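Local coordinates for FAD-binding PCMH-type domain-containing protein (Gibberella zeae, PDB 6YJO) that carries a covalently linked FAD and probably acts as an oxygen-dependent flavoprotein oxidoreductase, at residues D148-Q151 with F152-A156. Numbering follows the deposited sequence.
Sequences DLFQ and FGKRA
L149 O takes two backbone N-H groups where the helix runs out: G153 N at 3.3 Å and R155 N at 3.0 Å, reaching it from opposite faces of its carbonyl plane. One residue earlier, F152 N closes the preceding i+4 hydrogen bond on D148 O at 2.8 Å. On one flank the F152 ring lies alongside D148, whose CB sits over one ring face, a CH-pi contact of 4.2 Å to the ring centroid, while OD2 comes to 3.5 Å from F152 CZ. On another flank the extended K154 chain runs beside F150, with K154 CG over one face of that ring and K154 CE 4.0 Å from F150 CZ; F150 CG stands anti to the backbone N (chi1 -179°), which carries its ring to this side. The whole forms the turn from helix 142-152 into strand 155-156 of the FAD-binding domain, G153 being the first residue to abandon helical backbone angles. L149 packs inward, its CD1 4.0 Å from A156 CA. Further out, strand 155-156 pairs antiparallel with strand 226-236, A156 bonding to F235 through the backbone, and the bent R155 chain delivers NE to T234 OG1. V126 backs D148 and L149, whereas W320 and I321 of helix 320-326 pack on F150.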
ATOM      1  N   ASP A 148       0.058 -17.689   8.757  1.00 62.71           N
ATOM      2  CA  ASP A 148       0.892 -18.850   8.461  1.00 64.53           C
ATOM      3  C   ASP A 148       2.332 -18.675   8.934  1.00 64.11           C
ATOM      4  O   ASP A 148       3.000 -19.670   9.239  1.00 66.19           O
ATOM      5  CB  ASP A 148       0.868 -19.144   6.962  1.00 63.94           C
ATOM      6  CG  ASP A 148      -0.324 -19.989   6.557  1.00 67.58           C
ATOM      7  OD1 ASP A 148      -1.332 -19.994   7.296  1.00 69.22           O
ATOM      8  OD2 ASP A 148      -0.244 -20.662   5.508  1.00 68.15           O
ATOM      9  N   LEU A 149       2.830 -17.439   9.009  1.00 62.43           N
ATOM     10  CA  LEU A 149       4.202 -17.231   9.466  1.00 62.78           C
ATOM     11  C   LEU A 149       4.316 -17.376  10.977  1.00 64.94           C
ATOM     12  O   LEU A 149       5.311 -17.909  11.480  1.00 66.83           O
ATOM     13  CB  LEU A 149       4.706 -15.852   9.036  1.00 60.22           C
ATOM     14  CG  LEU A 149       5.057 -15.659   7.559  1.00 57.16           C
ATOM     15  CD1 LEU A 149       5.507 -14.227   7.330  1.00 53.75           C
ATOM     16  CD2 LEU A 149       6.136 -16.636   7.130  1.00 57.34           C
ATOM     17  N   PHE A 150       3.311 -16.903  11.716  1.00 64.99           N
ATOM     18  CA  PHE A 150       3.323 -17.032  13.167  1.00 66.54           C
ATOM     19  C   PHE A 150       3.072 -18.465  13.613  1.00 68.69           C
ATOM     20  O   PHE A 150       3.470 -18.828  14.724  1.00 73.03           O
ATOM     21  CB  PHE A 150       2.277 -16.096  13.779  1.00 65.42           C
ATOM     22  CG  PHE A 150       2.216 -16.143  15.280  1.00 66.85           C
ATOM     23  CD1 PHE A 150       1.378 -17.036  15.926  1.00 68.07           C
ATOM     24  CD2 PHE A 150       2.992 -15.284  16.045  1.00 66.67           C
ATOM     25  CE1 PHE A 150       1.319 -17.079  17.309  1.00 69.72           C
ATOM     26  CE2 PHE A 150       2.938 -15.322  17.425  1.00 68.42           C
ATOM     27  CZ  PHE A 150       2.099 -16.220  18.058  1.00 70.00           C
ATOM     28  N   GLN A 151       2.430 -19.283  12.776  1.00 67.51           N
ATOM     29  CA  GLN A 151       2.122 -20.667  13.116  1.00 71.62           C
ATOM     30  C   GLN A 151       3.113 -21.669  12.537  1.00 71.90           C
ATOM     31  O   GLN A 151       3.311 -22.732  13.132  1.00 74.00           O
ATOM     32  CB  GLN A 151       0.707 -21.022  12.642  1.00 76.01           C
ATOM     33  CG  GLN A 151       0.163 -22.323  13.222  1.00 83.83           C
ATOM     34  CD  GLN A 151       0.292 -23.490  12.265  1.00 88.76           C
ATOM     35  OE1 GLN A 151       1.124 -24.377  12.456  1.00 92.75           O
ATOM     36  NE2 GLN A 151      -0.537 -23.497  11.227  1.00 88.24           N
ATOM     37  N   PHE A 152       3.739 -21.370  11.393  1.00 69.65           N
ATOM     38  CA  PHE A 152       4.820 -22.224  10.908  1.00 70.06           C
ATOM     39  C   PHE A 152       6.055 -22.095  11.790  1.00 69.04           C
ATOM     40  O   PHE A 152       6.791 -23.070  11.977  1.00 70.68           O
ATOM     41  CB  PHE A 152       5.165 -21.876   9.457  1.00 67.74           C
ATOM     42  CG  PHE A 152       4.098 -22.259   8.460  1.00 68.23           C
ATOM     43  CD1 PHE A 152       3.004 -23.033   8.833  1.00 71.25           C
ATOM     44  CD2 PHE A 152       4.198 -21.849   7.141  1.00 66.40           C
ATOM     45  CE1 PHE A 152       2.036 -23.382   7.913  1.00 72.25           C
ATOM     46  CE2 PHE A 152       3.232 -22.195   6.217  1.00 68.16           C
ATOM     47  CZ  PHE A 152       2.150 -22.962   6.602  1.00 71.02           C
ATOM     48  N   GLY A 153       6.294 -20.903  12.325  1.00 66.46           N
ATOM     49  CA  GLY A 153       7.290 -20.683  13.355  1.00 67.59           C
ATOM     50  C   GLY A 153       6.711 -19.749  14.397  1.00 70.85           C
ATOM     51  O   GLY A 153       5.678 -20.051  15.001  1.00 73.87           O
ATOM     52  N   LYS A 154       7.372 -18.617  14.630  1.00 69.03           N
ATOM     53  CA  LYS A 154       6.739 -17.455  15.238  1.00 68.70           C
ATOM     54  C   LYS A 154       7.305 -16.226  14.530  1.00 65.62           C
ATOM     55  O   LYS A 154       7.928 -15.350  15.124  1.00 64.81           O
ATOM     56  CB  LYS A 154       6.957 -17.390  16.748  1.00 71.36           C
ATOM     57  CG  LYS A 154       5.915 -18.135  17.567  1.00 73.03           C
ATOM     58  CD  LYS A 154       5.890 -17.605  18.993  1.00 74.54           C
ATOM     59  CE  LYS A 154       4.942 -18.378  19.890  1.00 76.98           C
ATOM     60  NZ  LYS A 154       4.719 -17.646  21.164  1.00 79.69           N
ATOM     61  N   ARG A 155       7.095 -16.179  13.220  1.00 63.90           N
ATOM     62  CA  ARG A 155       7.747 -15.217  12.353  1.00 62.16           C
ATOM     63  C   ARG A 155       6.705 -14.306  11.724  1.00 62.10           C
ATOM     64  O   ARG A 155       5.504 -14.593  11.733  1.00 64.53           O
ATOM     65  CB  ARG A 155       8.568 -15.929  11.268  1.00 60.70           C
ATOM     66  CG  ARG A 155       9.533 -16.984  11.806  1.00 62.15           C
ATOM     67  CD  ARG A 155      10.561 -16.410  12.769  1.00 61.54           C
ATOM     68  NE  ARG A 155      11.488 -15.491  12.111  1.00 60.05           N
ATOM     69  CZ  ARG A 155      12.565 -14.968  12.689  1.00 58.83           C
ATOM     70  NH1 ARG A 155      12.866 -15.270  13.945  1.00 60.62           N
ATOM     71  NH2 ARG A 155      13.348 -14.142  12.007  1.00 55.61           N
ATOM     72  N   ALA A 156       7.189 -13.199  11.170  1.00 58.54           N
ATOM     73  CA  ALA A 156       6.317 -12.159  10.656  1.00 53.12           C
ATOM     74  C   ALA A 156       7.117 -11.263   9.726  1.00 50.51           C
ATOM     75  O   ALA A 156       8.351 -11.231   9.768  1.00 50.13           O
ATOM     76  CB  ALA A 156       5.705 -11.334  11.791  1.00 53.40           C
TER